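Local coordinates for general secretion pathway protein H (Vibrio cholerae, PDB 4DQ9), which serves as a minor pseudopilin of the type II secretion system, forming part of the pseudopilus tip complex that recognises and binds secretion substrates, at the interface of chains A and B. Coordinates in Å, arbitrary orientation; residue numbers count along the deposited sequence, not the author numbering. Chains: chain A/B, General secretion pathway protein H.

The interface of chains A and B. Residues chain A 116, 118, 122-125; chain B 47-50, 52.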
loop_
_atom_site.group_PDB
_atom_site.type_symbol
_atom_site.label_atom_id
_atom_site.label_comp_id
_atom_site.label_asym_id
_atom_site.label_seq_id
_atom_site.Cartn_x
_atom_site.Cartn_y
_atom_site.Cartn_z
ATOM N N PHE A 116 -5.878 1.540 -5.575
ATOM C CA PHE A 116 -4.671 2.132 -6.014
ATOM C C PHE A 116 -4.868 2.912 -7.276
ATOM O O PHE A 116 -5.545 2.447 -8.221
ATOM C CB PHE A 116 -3.544 1.104 -6.152
ATOM C CG PHE A 116 -3.350 0.269 -4.922
ATOM C CD1 PHE A 116 -2.636 0.812 -3.837
ATOM C CD2 PHE A 116 -3.810 -1.016 -4.822
ATOM C CE1 PHE A 116 -2.434 0.013 -2.693
ATOM C CE2 PHE A 116 -3.683 -1.765 -3.585
ATOM C CZ PHE A 116 -2.915 -1.212 -2.563
ATOM N N LEU A 118 -2.388 4.432 -9.672
ATOM C CA LEU A 118 -0.955 4.396 -9.910
ATOM C C LEU A 118 -0.507 5.401 -11.042
ATOM O O LEU A 118 -1.282 5.783 -11.919
ATOM C CB LEU A 118 -0.515 3.017 -10.279
ATOM C CG LEU A 118 -0.917 1.842 -9.352
ATOM C CD1 LEU A 118 -0.414 0.512 -9.839
ATOM C CD2 LEU A 118 -0.489 2.168 -7.979
ATOM N N GLU A 122 -3.171 3.124 -14.259
ATOM C CA GLU A 122 -3.971 1.987 -13.834
ATOM C C GLU A 122 -4.683 2.280 -12.528
ATOM O O GLU A 122 -4.150 2.992 -11.646
ATOM C CB GLU A 122 -3.149 0.724 -13.644
ATOM C CG GLU A 122 -2.402 0.302 -14.940
ATOM C CD GLU A 122 -2.408 -1.176 -15.301
ATOM O OE1 GLU A 122 -2.382 -2.039 -14.354
ATOM O OE2 GLU A 122 -2.430 -1.468 -16.558
ATOM N N VAL A 123 -5.893 1.736 -12.436
ATOM C CA VAL A 123 -6.679 1.956 -11.232
ATOM C C VAL A 123 -7.208 0.576 -10.876
ATOM O O VAL A 123 -7.685 -0.173 -11.742
ATOM C CB VAL A 123 -7.844 3.008 -11.439
ATOM C CG1 VAL A 123 -8.783 3.070 -10.243
ATOM C CG2 VAL A 123 -7.334 4.431 -11.860
ATOM N N THR A 124 -7.214 0.315 -9.586
ATOM C CA THR A 124 -7.812 -0.928 -9.082
ATOM C C THR A 124 -9.274 -1.112 -9.558
ATOM O O THR A 124 -10.061 -0.168 -9.424
ATOM C CB THR A 124 -7.836 -0.935 -7.563
ATOM O OG1 THR A 124 -6.512 -0.683 -7.053
ATOM C CG2 THR A 124 -8.548 -2.127 -6.965
ATOM N N PRO A 125 -9.627 -2.311 -10.146
ATOM C CA PRO A 125 -11.017 -2.462 -10.601
ATOM C C PRO A 125 -11.947 -2.482 -9.441
ATOM O O PRO A 125 -11.709 -3.207 -8.504
ATOM C CB PRO A 125 -10.978 -3.710 -11.407
ATOM C CG PRO A 125 -9.511 -3.912 -11.793
ATOM C CD PRO A 125 -8.742 -3.378 -10.676
ATOM N N LEU B 47 4.004 -3.566 -6.640
ATOM C CA LEU B 47 2.646 -2.993 -6.445
ATOM C C LEU B 47 1.923 -3.078 -7.781
ATOM O O LEU B 47 2.399 -2.514 -8.750
ATOM C CB LEU B 47 2.668 -1.586 -5.915
ATOM C CG LEU B 47 1.331 -0.912 -5.639
ATOM C CD1 LEU B 47 0.458 -1.776 -4.690
ATOM C CD2 LEU B 47 1.552 0.547 -5.089
ATOM N N THR B 48 0.809 -3.775 -7.827
ATOM C CA THR B 48 -0.038 -3.715 -8.992
ATOM C C THR B 48 -1.411 -3.237 -8.529
ATOM O O THR B 48 -1.809 -3.396 -7.376
ATOM C CB THR B 48 -0.273 -5.078 -9.679
ATOM O OG1 THR B 48 -0.861 -5.922 -8.685
ATOM C CG2 THR B 48 1.078 -5.684 -10.138
ATOM N N ALA B 49 -2.112 -2.629 -9.478
ATOM C CA ALA B 49 -3.415 -2.041 -9.194
ATOM C C ALA B 49 -4.410 -3.086 -8.911
ATOM O O ALA B 49 -5.302 -2.965 -8.020
ATOM C CB ALA B 49 -3.828 -1.165 -10.398
ATOM N N ASP B 50 -4.327 -4.147 -9.719
ATOM C CA ASP B 50 -5.337 -5.139 -9.647
ATOM C C ASP B 50 -5.152 -6.116 -8.496
ATOM O O ASP B 50 -6.133 -6.649 -7.998
ATOM C CB ASP B 50 -5.565 -5.799 -11.059
ATOM C CG ASP B 50 -4.272 -6.304 -11.695
ATOM O OD1 ASP B 50 -3.212 -5.559 -11.643
ATOM O OD2 ASP B 50 -4.302 -7.470 -12.228
ATOM N N GLY B 52 -2.663 -5.471 -5.722
ATOM C CA GLY B 52 -1.958 -4.849 -4.631
ATOM C C GLY B 52 -0.539 -5.376 -4.590
ATOM O O GLY B 52 0.051 -5.642 -5.624
HETATM O O HOH W 1 -0.811 -2.231 -12.201
#
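B:Ala49 and B:Asp50 take helical backbone torsions and so form a turn where strand 41-48 ends, while chain A meets them with extended backbone from strand 115-117 and from residues 122-125. The tip of that turn, B:Ala49, is set into chain A, with 92 Å² of its surface hidden. Its methyl CB rests against the CB of A:Glu122 and CD1 of A:Leu118, 3.8 Å from the latter, with the backbone of A:Val123 and A:Thr124 alongside.

The direct polar link is made by A:Thr124. Its hydroxyl OG1 stands beside its own backbone N (chi1 -54°) and donates to the carbonyl O of B:Ala49 at 2.8 Å, in the carbonyl plane and on a lone pair. The same OG1 accepts the backbone N-H of A:Phe116 at 2.7 Å, so the hydroxyl is gripped from both sides and relays a strand amide of chain A to a turn carbonyl of chain B.

Next to it lies an apolar patch. The A:Phe116 ring carries B:Leu47 CD1 over the centre of one face, 3.9 Å from the centroid, and its CE2 touches CA of B:Gly52 at 3.7 Å. B:Leu47, with CG anti to its backbone N (chi1 -178°), crosses both A:Phe116 and A:Leu118 obliquely; its other methyl, CD2, meets CD2 of A:Leu118. Farther along the turn, A:Pro125 CD packs against CA and CB of B:Asp50, the two side chains pointing the same way.

This patch belongs to a two-fold symmetric contact between copies in the deposited assembly, which may come from crystal packing. A:Glu122 and B:Asp50 place like carboxylates near each other, which may raise their proton affinity. A:Glu122 bends at chi2 (-137°) and OE1 contacts water 1 at 2.7 Å, the water that accepts a nearly straight hydrogen bond from the N-H of B:Ala49, 3.0 Å from its N.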